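Local atomic coordinates of aminoglycoside phosphotransferase (Alicyclobacillus acidocaldarius subsp. acidocaldarius, PDB entry 4PDY), a protein that probably transfers a phosphoryl group from a nucleotide to a small-molecule substrate, as kinase-like enzymes of the aminoglycoside phosphotransferase family do. Residues Ala116-Pro121 against Leu224-Ser229; His123-Ala128 against Phe278-Ala283; Leu254-Leu259 against Arg293-Ile298; Thr130-His135 against Ala250-Asp255; Phe82-Arg87 against Gln236-Leu241. All blocks are in the same frame, centred on the assembly; numbering follows the deposited sequence. Where two conformers were deposited one is given.

Contact 1 (Ala116-Pro121 against Leu224-Ser229); sequences ANFGLP and LDVIPS
The two segments are mostly irregular chain, and their backbones come nearest where the CA atoms of Ala-116 and Pro-228 lie 4.8 Å apart. The single hydrogen bond between them is weak: Ala-116 N reaches Pro-228 O at 3.4 Å with a bent 136° angle. Beyond it the chain reverses in a type I turn from Asn-117 to Leu-120. An Asx turn reinforces this, with Gly-119 N donating to Asn-117 OD1 at 2.9 Å from above the carbonyl plane. The partner segment 224-229 lies inside the stretch His-223 to Asn-230, whose HxDxxxxN pattern matches the catalytic loop of kinase-like phosphotransferases; Val-226 centres an inverse gamma turn there. Phe-118 and Pro-228 carry the side-chain contact. Phe-118 CG stands anti to the carbonyl carbon (chi1 -71°), which sets one face of the ring against Pro-228, whose CG is 4.3 Å from the ring centroid. Val-226 O meets the ring edge in plane, and Val-226 CG1 touches Phe-118 CZ at 4.1 Å. An alanine in place of Phe-118 would lose both ring contacts and probably leave the two loops less closely packed. Pro-228 CB also presses on Ala-116 O at 3.3 Å.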
# COMPACT_ATOMS: atom_id res chain seq x y z
N ALA A 116 8.65 8.20 3.18
CA ALA A 116 7.68 9.15 3.71
C ALA A 116 7.35 8.83 5.16
O ALA A 116 7.22 7.68 5.55
CB ALA A 116 6.39 9.11 2.89
N ASN A 117 7.22 9.89 5.94
CA ASN A 117 6.83 9.81 7.31
C ASN A 117 5.32 10.01 7.34
O ASN A 117 4.83 11.12 7.26
CB ASN A 117 7.53 10.89 8.11
CG ASN A 117 7.21 10.84 9.58
OD1 ASN A 117 6.22 10.21 9.99
ND2 ASN A 117 8.03 11.50 10.38
N PHE A 118 4.59 8.91 7.45
CA PHE A 118 3.14 8.96 7.40
C PHE A 118 2.53 9.54 8.67
O PHE A 118 1.30 9.67 8.77
CB PHE A 118 2.56 7.57 7.10
CG PHE A 118 2.78 7.06 5.67
CD1 PHE A 118 3.14 7.88 4.63
CD2 PHE A 118 2.50 5.73 5.38
CE1 PHE A 118 3.27 7.39 3.33
CE2 PHE A 118 2.61 5.23 4.09
CZ PHE A 118 3.02 6.05 3.07
N GLY A 119 3.35 9.96 9.63
CA GLY A 119 2.86 10.73 10.77
C GLY A 119 2.93 12.23 10.58
O GLY A 119 2.54 12.97 11.48
N LEU A 120 3.43 12.69 9.43
CA LEU A 120 3.52 14.11 9.10
C LEU A 120 2.50 14.46 8.05
O LEU A 120 2.53 13.89 6.96
CB LEU A 120 4.92 14.49 8.58
CG LEU A 120 6.04 14.39 9.58
CD1 LEU A 120 7.36 14.77 8.91
CD2 LEU A 120 5.77 15.30 10.77
N PRO A 121 1.61 15.41 8.35
CA PRO A 121 0.64 15.81 7.34
C PRO A 121 1.22 16.18 5.98
O PRO A 121 0.70 15.83 4.96
CB PRO A 121 -0.05 17.00 8.00
CG PRO A 121 -0.03 16.68 9.45
CD PRO A 121 1.32 16.03 9.65
N LEU A 224 -1.03 0.28 -4.99
CA LEU A 224 -1.30 -0.93 -4.19
C LEU A 224 -0.12 -1.48 -3.40
O LEU A 224 -0.16 -2.60 -2.92
CB LEU A 224 -1.95 -2.03 -5.03
CG LEU A 224 -3.27 -1.61 -5.71
CD1 LEU A 224 -3.85 -2.72 -6.57
CD2 LEU A 224 -4.29 -1.14 -4.68
N ASP A 225 0.92 -0.66 -3.19
CA ASP A 225 1.96 -1.03 -2.23
C ASP A 225 2.45 0.24 -1.54
O ASP A 225 3.64 0.60 -1.57
CB ASP A 225 3.08 -1.78 -2.93
CG ASP A 225 3.95 -2.57 -1.97
OD1 ASP A 225 3.59 -2.71 -0.78
OD2 ASP A 225 5.00 -3.04 -2.43
N VAL A 226 1.51 0.89 -0.88
CA VAL A 226 1.69 2.21 -0.32
C VAL A 226 2.26 2.10 1.07
O VAL A 226 1.56 2.16 2.08
CB VAL A 226 0.37 3.00 -0.33
CG1 VAL A 226 0.57 4.40 0.20
CG2 VAL A 226 -0.20 3.01 -1.75
N ILE A 227 3.58 1.93 1.10
CA ILE A 227 4.36 1.81 2.32
C ILE A 227 5.46 2.86 2.24
O ILE A 227 5.83 3.25 1.15
CB ILE A 227 4.92 0.38 2.50
CG1 ILE A 227 5.84 -0.03 1.33
CG2 ILE A 227 3.75 -0.59 2.65
CD1 ILE A 227 6.51 -1.37 1.52
N PRO A 228 6.01 3.28 3.38
CA PRO A 228 6.98 4.39 3.34
C PRO A 228 8.17 4.16 2.42
O PRO A 228 8.59 5.08 1.74
CB PRO A 228 7.44 4.49 4.79
CG PRO A 228 6.20 4.13 5.54
CD PRO A 228 5.61 2.97 4.76
N SER A 229 8.68 2.94 2.40
CA SER A 229 9.84 2.67 1.56
C SER A 229 9.58 2.77 0.06
O SER A 229 10.55 2.83 -0.69
CB SER A 229 10.47 1.32 1.90
OG SER A 229 9.56 0.26 1.77

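Contact 2 (His123-Ala128 against Phe278-Ala283); sequences HVAQTA and FLHFDA
Two helices of the helical lobe, 121-137 and 271-284, run side by side here and point nearly the same way, their local directions 27° apart. The axes of the short segments approach to 8.0 Å, a closeness that goes with the small residues Ala-125 and Ala-128 on one side of the interface. His-280 covers the first of them. With CG beside its own backbone N (chi1 -71°), the imidazole lies flat over the methyl group: Ala-125 CB is 3.6 Å from the ring centroid, displaced toward the rim on the CE1 and ND1 side, a CH-pi contact. The rotation of the ring is fixed by its own helix, since ND1 is hydrogen-bonded to Ala-276 O one turn earlier. The stem of the same side chain is packed as well, with His-280 CB 3.3 Å from Ala-125 O.

One residue on, Phe-281 takes Ala-128. Its ring carbon CE2 is 3.5 Å from Ala-128 CB, while Ala-128 O stands over the middle of one ring face, 3.8 Å above the plane. The ring then carries on to Met-256, so that it fills the angle between three helices. No hydrogen bond joins the two segments; this is close, alanine-lined packing of nearly parallel helices, within the alpha-helical C-terminal lobe of a kinase-like fold.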
# COMPACT_ATOMS: atom_id res chain seq x y z
N HIS A 123 3.88 14.99 4.51
CA HIS A 123 4.31 13.81 3.78
C HIS A 123 3.10 13.01 3.29
O HIS A 123 3.09 12.51 2.19
CB HIS A 123 5.18 12.92 4.66
CG HIS A 123 6.55 13.46 4.89
ND1 HIS A 123 7.65 12.64 5.02
CD2 HIS A 123 7.00 14.73 5.01
CE1 HIS A 123 8.72 13.38 5.22
NE2 HIS A 123 8.35 14.65 5.23
N VAL A 124 2.07 12.94 4.14
CA VAL A 124 0.81 12.31 3.72
C VAL A 124 0.17 13.06 2.56
O VAL A 124 -0.28 12.47 1.57
CB VAL A 124 -0.15 12.21 4.91
CG1 VAL A 124 -1.50 11.67 4.44
CG2 VAL A 124 0.39 11.29 5.98
N ALA A 125 0.20 14.39 2.65
CA ALA A 125 -0.36 15.24 1.61
C ALA A 125 0.27 14.92 0.26
O ALA A 125 -0.38 14.77 -0.76
CB ALA A 125 -0.11 16.71 1.95
N GLN A 126 1.61 14.90 0.25
CA GLN A 126 2.33 14.68 -1.00
C GLN A 126 2.20 13.25 -1.54
O GLN A 126 2.19 13.07 -2.75
CB GLN A 126 3.80 15.15 -0.90
CG GLN A 126 3.90 16.67 -0.78
CD GLN A 126 3.21 17.38 -1.94
OE1 GLN A 126 3.41 17.03 -3.10
NE2 GLN A 126 2.35 18.34 -1.62
N THR A 127 2.16 12.28 -0.63
CA THR A 127 1.88 10.89 -1.04
C THR A 127 0.49 10.77 -1.70
O THR A 127 0.38 10.21 -2.76
CB THR A 127 2.03 9.93 0.15
OG1 THR A 127 3.34 10.08 0.73
CG2 THR A 127 1.85 8.48 -0.28
N ALA A 128 -0.50 11.37 -1.06
CA ALA A 128 -1.86 11.38 -1.59
C ALA A 128 -1.89 12.06 -2.96
O ALA A 128 -2.51 11.58 -3.90
CB ALA A 128 -2.78 12.07 -0.62
N PHE A 278 -7.25 13.75 1.95
CA PHE A 278 -8.47 13.99 1.16
C PHE A 278 -8.28 15.25 0.30
O PHE A 278 -8.64 15.28 -0.86
CB PHE A 278 -9.68 14.19 2.06
CG PHE A 278 -10.15 12.94 2.77
CD1 PHE A 278 -10.32 11.75 2.08
CD2 PHE A 278 -10.47 12.96 4.12
CE1 PHE A 278 -10.78 10.62 2.72
CE2 PHE A 278 -10.93 11.82 4.76
CZ PHE A 278 -11.08 10.66 4.06
N LEU A 279 -7.71 16.30 0.90
CA LEU A 279 -7.52 17.54 0.17
C LEU A 279 -6.70 17.32 -1.11
O LEU A 279 -6.97 17.92 -2.15
CB LEU A 279 -6.81 18.58 1.05
CG LEU A 279 -6.80 20.02 0.57
CD1 LEU A 279 -8.21 20.61 0.67
CD2 LEU A 279 -5.82 20.84 1.41
N HIS A 280 -5.67 16.47 -1.02
CA HIS A 280 -4.78 16.29 -2.15
C HIS A 280 -5.28 15.29 -3.18
O HIS A 280 -4.97 15.44 -4.35
CB HIS A 280 -3.34 16.01 -1.67
CG HIS A 280 -2.72 17.23 -1.08
ND1 HIS A 280 -2.97 17.63 0.21
CD2 HIS A 280 -1.92 18.17 -1.63
CE1 HIS A 280 -2.36 18.79 0.43
NE2 HIS A 280 -1.69 19.12 -0.66
N PHE A 281 -6.08 14.30 -2.77
CA PHE A 281 -6.85 13.53 -3.77
C PHE A 281 -7.86 14.43 -4.49
O PHE A 281 -7.96 14.43 -5.72
CB PHE A 281 -7.55 12.31 -3.14
CG PHE A 281 -6.68 11.09 -3.04
CD1 PHE A 281 -6.61 10.20 -4.09
CD2 PHE A 281 -5.95 10.83 -1.89
CE1 PHE A 281 -5.79 9.08 -4.03
CE2 PHE A 281 -5.14 9.70 -1.80
CZ PHE A 281 -5.08 8.81 -2.87
N ASP A 282 -8.59 15.23 -3.71
CA ASP A 282 -9.62 16.11 -4.25
C ASP A 282 -9.06 17.12 -5.24
O ASP A 282 -9.72 17.44 -6.22
CB ASP A 282 -10.32 16.84 -3.10
CG ASP A 282 -11.64 17.44 -3.51
OD1 ASP A 282 -12.64 16.70 -3.62
OD2 ASP A 282 -11.67 18.66 -3.67
N ALA A 283 -7.84 17.60 -4.99
CA ALA A 283 -7.19 18.57 -5.87
C ALA A 283 -6.98 18.03 -7.29
O ALA A 283 -7.05 18.77 -8.27
CB ALA A 283 -5.85 18.99 -5.27

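Contact 3 (Leu254-Leu259 against Arg293-Ile298)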
# COMPACT_ATOMS: atom_id res chain seq x y z
N LEU A 254 -9.09 2.37 -2.93
CA LEU A 254 -8.14 1.42 -2.35
C LEU A 254 -6.84 2.09 -1.92
O LEU A 254 -6.43 1.93 -0.78
CB LEU A 254 -7.85 0.27 -3.28
CG LEU A 254 -9.00 -0.72 -3.53
CD1 LEU A 254 -8.55 -1.83 -4.45
CD2 LEU A 254 -9.53 -1.30 -2.22
N ASP A 255 -6.23 2.87 -2.80
CA ASP A 255 -5.01 3.57 -2.43
C ASP A 255 -5.32 4.59 -1.33
O ASP A 255 -4.54 4.76 -0.39
CB ASP A 255 -4.40 4.27 -3.65
CG ASP A 255 -3.38 3.40 -4.44
OD1 ASP A 255 -3.00 2.28 -4.02
OD2 ASP A 255 -3.01 3.87 -5.55
N MSE A 256 -6.46 5.28 -1.44
CA MSE A 256 -6.79 6.29 -0.45
C MSE A 256 -6.96 5.70 0.93
O MSE A 256 -6.41 6.21 1.91
CB MSE A 256 -8.02 7.07 -0.93
CG MSE A 256 -8.16 8.37 -0.16
SE MSE A 256 -9.80 9.29 -0.70
CE MSE A 256 -9.78 9.34 -2.67
N ALA A 257 -7.72 4.60 1.02
CA ALA A 257 -7.96 3.95 2.29
C ALA A 257 -6.68 3.34 2.87
O ALA A 257 -6.51 3.33 4.07
CB ALA A 257 -9.06 2.88 2.16
N HIS A 258 -5.86 2.74 2.02
CA HIS A 258 -4.60 2.14 2.52
C HIS A 258 -3.63 3.19 3.08
O HIS A 258 -3.10 3.00 4.17
CB HIS A 258 -3.95 1.26 1.45
CG HIS A 258 -4.81 0.10 1.02
ND1 HIS A 258 -4.72 -0.46 -0.23
CD2 HIS A 258 -5.82 -0.55 1.65
CE1 HIS A 258 -5.60 -1.44 -0.34
NE2 HIS A 258 -6.26 -1.53 0.80
N LEU A 259 -3.49 4.31 2.39
CA LEU A 259 -2.72 5.43 2.92
C LEU A 259 -3.30 5.92 4.23
O LEU A 259 -2.59 6.13 5.21
CB LEU A 259 -2.66 6.56 1.91
CG LEU A 259 -1.90 7.81 2.39
CD1 LEU A 259 -0.44 7.52 2.76
CD2 LEU A 259 -1.96 8.87 1.33
N ARG A 293 -17.63 7.16 1.04
CA ARG A 293 -18.30 6.04 1.73
C ARG A 293 -17.57 4.72 1.51
O ARG A 293 -17.51 3.90 2.42
CB ARG A 293 -19.77 5.95 1.32
CG ARG A 293 -20.49 7.25 1.59
CD ARG A 293 -21.68 7.13 2.49
NE ARG A 293 -22.63 6.14 2.03
CZ ARG A 293 -23.42 5.43 2.83
NH1 ARG A 293 -24.24 4.54 2.31
NH2 ARG A 293 -23.38 5.61 4.15
N ALA A 294 -17.03 4.51 0.31
CA ALA A 294 -16.20 3.33 0.06
C ALA A 294 -14.95 3.32 0.96
O ALA A 294 -14.58 2.30 1.51
CB ALA A 294 -15.80 3.26 -1.40
N VAL A 295 -14.31 4.48 1.09
CA VAL A 295 -13.16 4.62 1.98
C VAL A 295 -13.59 4.33 3.43
O VAL A 295 -12.91 3.61 4.15
CB VAL A 295 -12.53 6.02 1.86
CG1 VAL A 295 -11.53 6.25 2.97
CG2 VAL A 295 -11.85 6.19 0.51
N GLU A 296 -14.75 4.86 3.85
CA GLU A 296 -15.22 4.57 5.19
C GLU A 296 -15.47 3.07 5.42
O GLU A 296 -15.19 2.55 6.50
CB GLU A 296 -16.53 5.30 5.46
CG GLU A 296 -16.41 6.81 5.59
CD GLU A 296 -17.74 7.44 5.90
OE1 GLU A 296 -18.62 7.50 5.01
OE2 GLU A 296 -17.91 7.86 7.06
N ALA A 297 -16.02 2.39 4.41
CA ALA A 297 -16.26 0.96 4.53
C ALA A 297 -14.97 0.21 4.85
O ALA A 297 -14.91 -0.68 5.72
CB ALA A 297 -16.87 0.40 3.25
N ILE A 298 -13.91 0.59 4.14
CA ILE A 298 -12.64 -0.06 4.33
C ILE A 298 -12.06 0.30 5.71
O ILE A 298 -11.65 -0.59 6.45
CB ILE A 298 -11.65 0.33 3.20
CG1 ILE A 298 -12.11 -0.23 1.86
CG2 ILE A 298 -10.25 -0.19 3.49
CD1 ILE A 298 -11.55 0.51 0.67
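Helices 252-266 and 289-300 pack obliquely in the helical lobe of this kinase-like fold, with segment axes 9.1 Å apart at closest and their directions 46° from each other. All that passes between the two segments is apolar. At the nearest point of the backbones Ala-257 faces Val-295 and Ile-298, and the small methyl lets the larger side chains come in. Ile-298 holds its CG2 anti to the backbone N and its CG1 beside it (chi1 -67°), so two branches close on one carbon: Ala-257 CB lies 3.6 Å from Ile-298 CG2 and 3.7 Å from Ile-298 CD1. Ile-298 CD1 also meets Leu-254 CD2 at 4.0 Å, the two side chains crossing at about a right angle. On the other flank Val-295 CG2 touches the selenium of Met-256, a selenomethionine, at 3.9 Å. That chain runs extended through chi2 and bends at chi3, which turns its methyl toward Phe-281 of helix 271-284.

Polar groups of the two segments bind elsewhere. Asp-255, on the far side of its helix, accepts from two backbone amides of the HxDxxxxN loop, His-223 N and Leu-224 N. Where helix 289-300 nears its end, Ile-298 O is hydrogen-bonded to Arg-261 NH2.

Contact 4 (Thr130-His135 against Ala250-Asp255); sequences TLAQFH and APRALD
Two partners grip Arg-252 NH1: Phe-281 O, and a water 2.8 Å from NH1 that in turn donates to Ala-132 O. The neighbouring NH2 is held by a salt bridge to Glu-291 and a hydrogen bond to Arg-285 O, fixing the guanidinium from both ends. To reach them the Arg-252 side chain leaves the backbone extended through chi1 and chi2, bends at chi3 (75°) and passes over His-135. Arg-252 CB stands above the centre of that ring, 3.7 Å from its centroid, a CH-pi contact. The imidazole edge meets the backbone, where His-135 CE1 is 2.9 Å from Ala-250 O, in the ring plane. A second water bridges Leu-131 O to Asp-255 OD2, giving that oxygen a donor besides His-223 N, and Leu-131 CD2 packs on it at 3.6 Å. Water and a ring face thus join helices 121-137 and 252-266; the nearby arginine would probably disfavour a positive charge on His-135, though Asp-255 would pull the other way.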
# COMPACT_ATOMS: atom_id res chain seq x y z
N THR A 130 0.47 12.47 -5.16
CA THR A 130 1.12 11.62 -6.14
C THR A 130 0.24 10.42 -6.54
O THR A 130 0.13 10.09 -7.73
CB THR A 130 2.49 11.18 -5.59
OG1 THR A 130 3.37 12.31 -5.61
CG2 THR A 130 3.07 10.03 -6.38
N LEU A 131 -0.32 9.74 -5.54
CA LEU A 131 -1.21 8.61 -5.83
C LEU A 131 -2.40 9.03 -6.70
O LEU A 131 -2.78 8.33 -7.64
CB LEU A 131 -1.69 7.97 -4.53
CG LEU A 131 -0.62 7.20 -3.74
CD1 LEU A 131 -1.15 6.94 -2.33
CD2 LEU A 131 -0.22 5.90 -4.44
N ALA A 132 -2.98 10.18 -6.38
CA ALA A 132 -4.10 10.70 -7.16
C ALA A 132 -3.68 11.03 -8.58
O ALA A 132 -4.40 10.78 -9.54
CB ALA A 132 -4.66 11.92 -6.47
N GLN A 133 -2.49 11.61 -8.73
CA GLN A 133 -1.97 11.92 -10.06
C GLN A 133 -1.76 10.65 -10.88
O GLN A 133 -2.03 10.63 -12.08
CB GLN A 133 -0.66 12.72 -9.97
CG GLN A 133 -0.84 14.14 -9.48
CD GLN A 133 0.46 14.89 -9.40
OE1 GLN A 133 1.50 14.31 -9.04
NE2 GLN A 133 0.44 16.17 -9.79
N PHE A 134 -1.23 9.61 -10.25
CA PHE A 134 -1.03 8.35 -10.94
C PHE A 134 -2.36 7.77 -11.44
O PHE A 134 -2.47 7.32 -12.57
CB PHE A 134 -0.31 7.35 -10.03
CG PHE A 134 -0.11 5.98 -10.63
CD1 PHE A 134 0.63 5.82 -11.79
CD2 PHE A 134 -0.66 4.86 -10.04
CE1 PHE A 134 0.81 4.57 -12.34
CE2 PHE A 134 -0.47 3.61 -10.57
CZ PHE A 134 0.25 3.46 -11.74
N HIS A 135 -3.36 7.82 -10.57
CA HIS A 135 -4.67 7.26 -10.90
C HIS A 135 -5.28 8.03 -12.06
O HIS A 135 -5.79 7.43 -13.01
CB HIS A 135 -5.56 7.29 -9.68
CG HIS A 135 -6.78 6.43 -9.83
ND1 HIS A 135 -6.79 5.09 -9.53
CD2 HIS A 135 -8.03 6.73 -10.28
CE1 HIS A 135 -7.99 4.60 -9.77
NE2 HIS A 135 -8.75 5.57 -10.23
N ALA A 250 -7.72 -0.36 -10.53
CA ALA A 250 -8.44 -0.58 -9.27
C ALA A 250 -9.06 0.72 -8.82
O ALA A 250 -8.54 1.79 -9.13
CB ALA A 250 -7.53 -1.13 -8.21
N PRO A 251 -10.17 0.65 -8.05
CA PRO A 251 -10.80 1.88 -7.61
C PRO A 251 -9.85 2.71 -6.76
O PRO A 251 -9.16 2.18 -5.91
CB PRO A 251 -11.99 1.39 -6.79
CG PRO A 251 -12.33 0.06 -7.38
CD PRO A 251 -10.98 -0.53 -7.70
N ARG A 252 -9.90 4.02 -6.98
CA ARG A 252 -9.06 4.97 -6.27
C ARG A 252 -9.17 4.85 -4.76
O ARG A 252 -8.19 5.06 -4.03
CB ARG A 252 -9.36 6.38 -6.75
CG ARG A 252 -8.35 7.40 -6.28
CD ARG A 252 -8.50 8.74 -6.96
NE ARG A 252 -9.67 9.48 -6.45
CZ ARG A 252 -9.78 10.80 -6.42
NH1 ARG A 252 -8.79 11.57 -6.89
NH2 ARG A 252 -10.85 11.37 -5.90
N ALA A 253 -10.34 4.51 -4.25
CA ALA A 253 -10.56 4.33 -2.84
C ALA A 253 -9.58 3.35 -2.18
O ALA A 253 -9.32 3.45 -0.97
CB ALA A 253 -12.00 3.87 -2.59
N LEU A 254 -9.09 2.37 -2.93
CA LEU A 254 -8.14 1.42 -2.35
C LEU A 254 -6.84 2.09 -1.92
O LEU A 254 -6.43 1.93 -0.78
CB LEU A 254 -7.85 0.27 -3.28
CG LEU A 254 -9.00 -0.72 -3.53
CD1 LEU A 254 -8.55 -1.83 -4.45
CD2 LEU A 254 -9.53 -1.30 -2.22
N ASP A 255 -6.23 2.87 -2.80
CA ASP A 255 -5.01 3.57 -2.43
C ASP A 255 -5.32 4.59 -1.33
O ASP A 255 -4.54 4.76 -0.39
CB ASP A 255 -4.40 4.27 -3.65
CG ASP A 255 -3.38 3.40 -4.44
OD1 ASP A 255 -3.00 2.28 -4.02
OD2 ASP A 255 -3.01 3.87 -5.55
O HOH W 1 -4.39 6.07 -6.65
O HOH W 2 -7.11 10.85 -9.02

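Contact 5 (Phe82-Arg87 against Gln236-Leu241)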
# COMPACT_ATOMS: atom_id res chain seq x y z
N PHE A 82 2.46 12.88 -15.87
CA PHE A 82 2.88 12.31 -14.60
C PHE A 82 4.42 12.28 -14.50
O PHE A 82 5.09 11.80 -15.40
CB PHE A 82 2.37 10.88 -14.49
CG PHE A 82 2.60 10.23 -13.15
CD1 PHE A 82 2.06 10.75 -12.00
CD2 PHE A 82 3.39 9.08 -13.05
CE1 PHE A 82 2.24 10.13 -10.79
CE2 PHE A 82 3.56 8.45 -11.84
CZ PHE A 82 3.01 8.98 -10.71
N THR A 83 4.92 12.72 -13.35
CA THR A 83 6.37 12.82 -13.12
C THR A 83 6.83 12.00 -11.92
O THR A 83 8.03 11.85 -11.72
CB THR A 83 6.80 14.28 -12.80
OG1 THR A 83 6.27 14.67 -11.51
CG2 THR A 83 6.31 15.21 -13.87
N LYS A 84 5.91 11.44 -11.14
CA LYS A 84 6.22 11.00 -9.78
C LYS A 84 6.63 9.54 -9.70
O LYS A 84 6.07 8.77 -8.91
CB LYS A 84 5.05 11.27 -8.82
CG LYS A 84 4.52 12.71 -8.87
CD LYS A 84 5.52 13.70 -8.26
CE LYS A 84 5.02 15.12 -8.34
NZ LYS A 84 3.73 15.39 -7.63
N PHE A 85 7.63 9.18 -10.50
CA PHE A 85 8.11 7.81 -10.54
C PHE A 85 9.58 7.78 -10.92
O PHE A 85 10.07 8.64 -11.66
CB PHE A 85 7.29 6.93 -11.49
CG PHE A 85 7.43 7.29 -12.94
CD1 PHE A 85 6.80 8.41 -13.47
CD2 PHE A 85 8.14 6.47 -13.79
CE1 PHE A 85 6.96 8.74 -14.80
CE2 PHE A 85 8.27 6.78 -15.13
CZ PHE A 85 7.68 7.91 -15.64
N ALA A 86 10.25 6.75 -10.44
CA ALA A 86 11.64 6.51 -10.80
C ALA A 86 11.71 6.00 -12.23
O ALA A 86 10.98 5.11 -12.65
CB ALA A 86 12.28 5.50 -9.87
N ARG A 87 12.60 6.57 -13.01
CA ARG A 87 12.69 6.31 -14.42
C ARG A 87 13.49 5.07 -14.75
O ARG A 87 14.64 4.91 -14.30
CB ARG A 87 13.27 7.51 -15.15
CG ARG A 87 12.57 8.81 -14.85
CD ARG A 87 11.05 8.74 -15.06
NE ARG A 87 10.38 9.83 -14.32
CZ ARG A 87 10.18 11.06 -14.77
NH1 ARG A 87 9.66 11.96 -13.97
NH2 ARG A 87 10.56 11.41 -16.00
N GLN A 236 12.77 18.24 -3.11
CA GLN A 236 11.82 19.19 -3.69
C GLN A 236 10.40 19.08 -3.09
O GLN A 236 9.46 19.70 -3.57
CB GLN A 236 11.79 19.11 -5.23
CG GLN A 236 12.99 19.79 -5.91
CD GLN A 236 12.94 21.34 -6.00
OE1 GLN A 236 11.95 21.96 -6.49
NE2 GLN A 236 14.03 21.99 -5.56
N HIS A 237 10.29 18.34 -1.99
CA HIS A 237 9.05 18.26 -1.23
C HIS A 237 7.90 17.68 -2.06
O HIS A 237 6.76 18.11 -1.98
CB HIS A 237 8.69 19.61 -0.61
CG HIS A 237 9.67 20.06 0.43
ND1 HIS A 237 9.42 21.14 1.24
CD2 HIS A 237 10.86 19.55 0.83
CE1 HIS A 237 10.44 21.31 2.07
NE2 HIS A 237 11.32 20.36 1.84
N GLN A 238 8.23 16.67 -2.85
CA GLN A 238 7.24 15.85 -3.54
C GLN A 238 7.46 14.42 -3.14
O GLN A 238 8.46 14.06 -2.53
CB GLN A 238 7.42 15.99 -5.04
CG GLN A 238 7.27 17.40 -5.55
CD GLN A 238 7.75 17.54 -6.98
OE1 GLN A 238 8.87 17.13 -7.32
NE2 GLN A 238 6.92 18.13 -7.82
N VAL A 239 6.49 13.57 -3.47
CA VAL A 239 6.67 12.15 -3.29
C VAL A 239 6.78 11.45 -4.63
O VAL A 239 5.93 11.61 -5.51
CB VAL A 239 5.53 11.54 -2.43
CG1 VAL A 239 5.52 10.02 -2.53
CG2 VAL A 239 5.68 11.97 -0.99
N VAL A 240 7.83 10.64 -4.76
CA VAL A 240 8.08 9.86 -5.94
C VAL A 240 7.86 8.40 -5.58
O VAL A 240 8.41 7.90 -4.60
CB VAL A 240 9.53 10.11 -6.46
CG1 VAL A 240 9.84 9.17 -7.60
CG2 VAL A 240 9.69 11.55 -6.90
N LEU A 241 7.02 7.75 -6.37
CA LEU A 241 6.74 6.35 -6.14
C LEU A 241 7.77 5.45 -6.79
O LEU A 241 8.25 5.71 -7.88
CB LEU A 241 5.37 5.97 -6.69
CG LEU A 241 4.18 6.62 -5.99
CD1 LEU A 241 2.93 6.39 -6.82
CD2 LEU A 241 3.97 6.08 -4.59
O HOH W 3 8.22 15.77 -10.13
O HOH W 4 3.97 14.82 -4.68
O HOH W 5 4.17 18.18 -7.13
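The tight end of this contact is backbone against backbone. Leu-241 N donates to Lys-84 O at 2.9 Å along a fairly straight line (161°), from above the carbonyl plane. Leu-241 O then receives a weak bond from Ala-86 N, and Phe-85 CA adds a C-H...O contact to it at 3.4 Å. These make a single beta bridge between Phe-85 and Leu-241, with Val-240 CG1 laid against the peptide at 3.6 Å from Phe-85 C. An inverse gamma turn centred on Lys-84 turns its carbonyl to this task, and the stem of Lys-84 is packed too, its CB 3.4 Å from Val-239 O. The segment 82-87 follows helix 64-79 and leads into strand 88-89, the position of the αC-β4 loop in kinase-like folds, so the bridge joins the N-terminal lobe to the small sheet containing strand 239-241. The side chain of Ala-86 is about 5 Å from a bound histidine.

Toward Gln-238 water takes over. Lys-84, bent at chi2 and chi4, crosses Gln-238 at about a right angle, Lys-84 CE lying 3.6 Å from Gln-238 NE2. Its NZ has three partners: Gln-133 OE1, a water shared with Val-239 N and another shared with Gln-238 NE2. An alanine here would remove the stem beyond CB as well as the ammonium, and would probably loosen this side and its waters. A further water links Thr-83 OG1 to Gln-238 OE1.

In the fold
Read from the N terminus, contact 5 opens first, at 82-87, and closes a long loop at 236-241; contact 1, joining the loop after strand 114-115 to the loop before strand 231-233, nests inside it. Contacts 2 and 4 start within that loop, on helix 121-137, but end beyond it, so both cross contacts 1 and 5; contact 4 nests inside contact 2. Contact 3 begins where contact 4 ends, crosses contact 2, follows contacts 1 and 5 in series, and joins helix 252-266 to helix 289-300. Helix 121-137 meets two later helices, and Thr-130 OG1 and Gln-133 OE1 bond to Val-239 O and Lys-84 NZ, tying both strand 239-241 and the loop 82-87 to it.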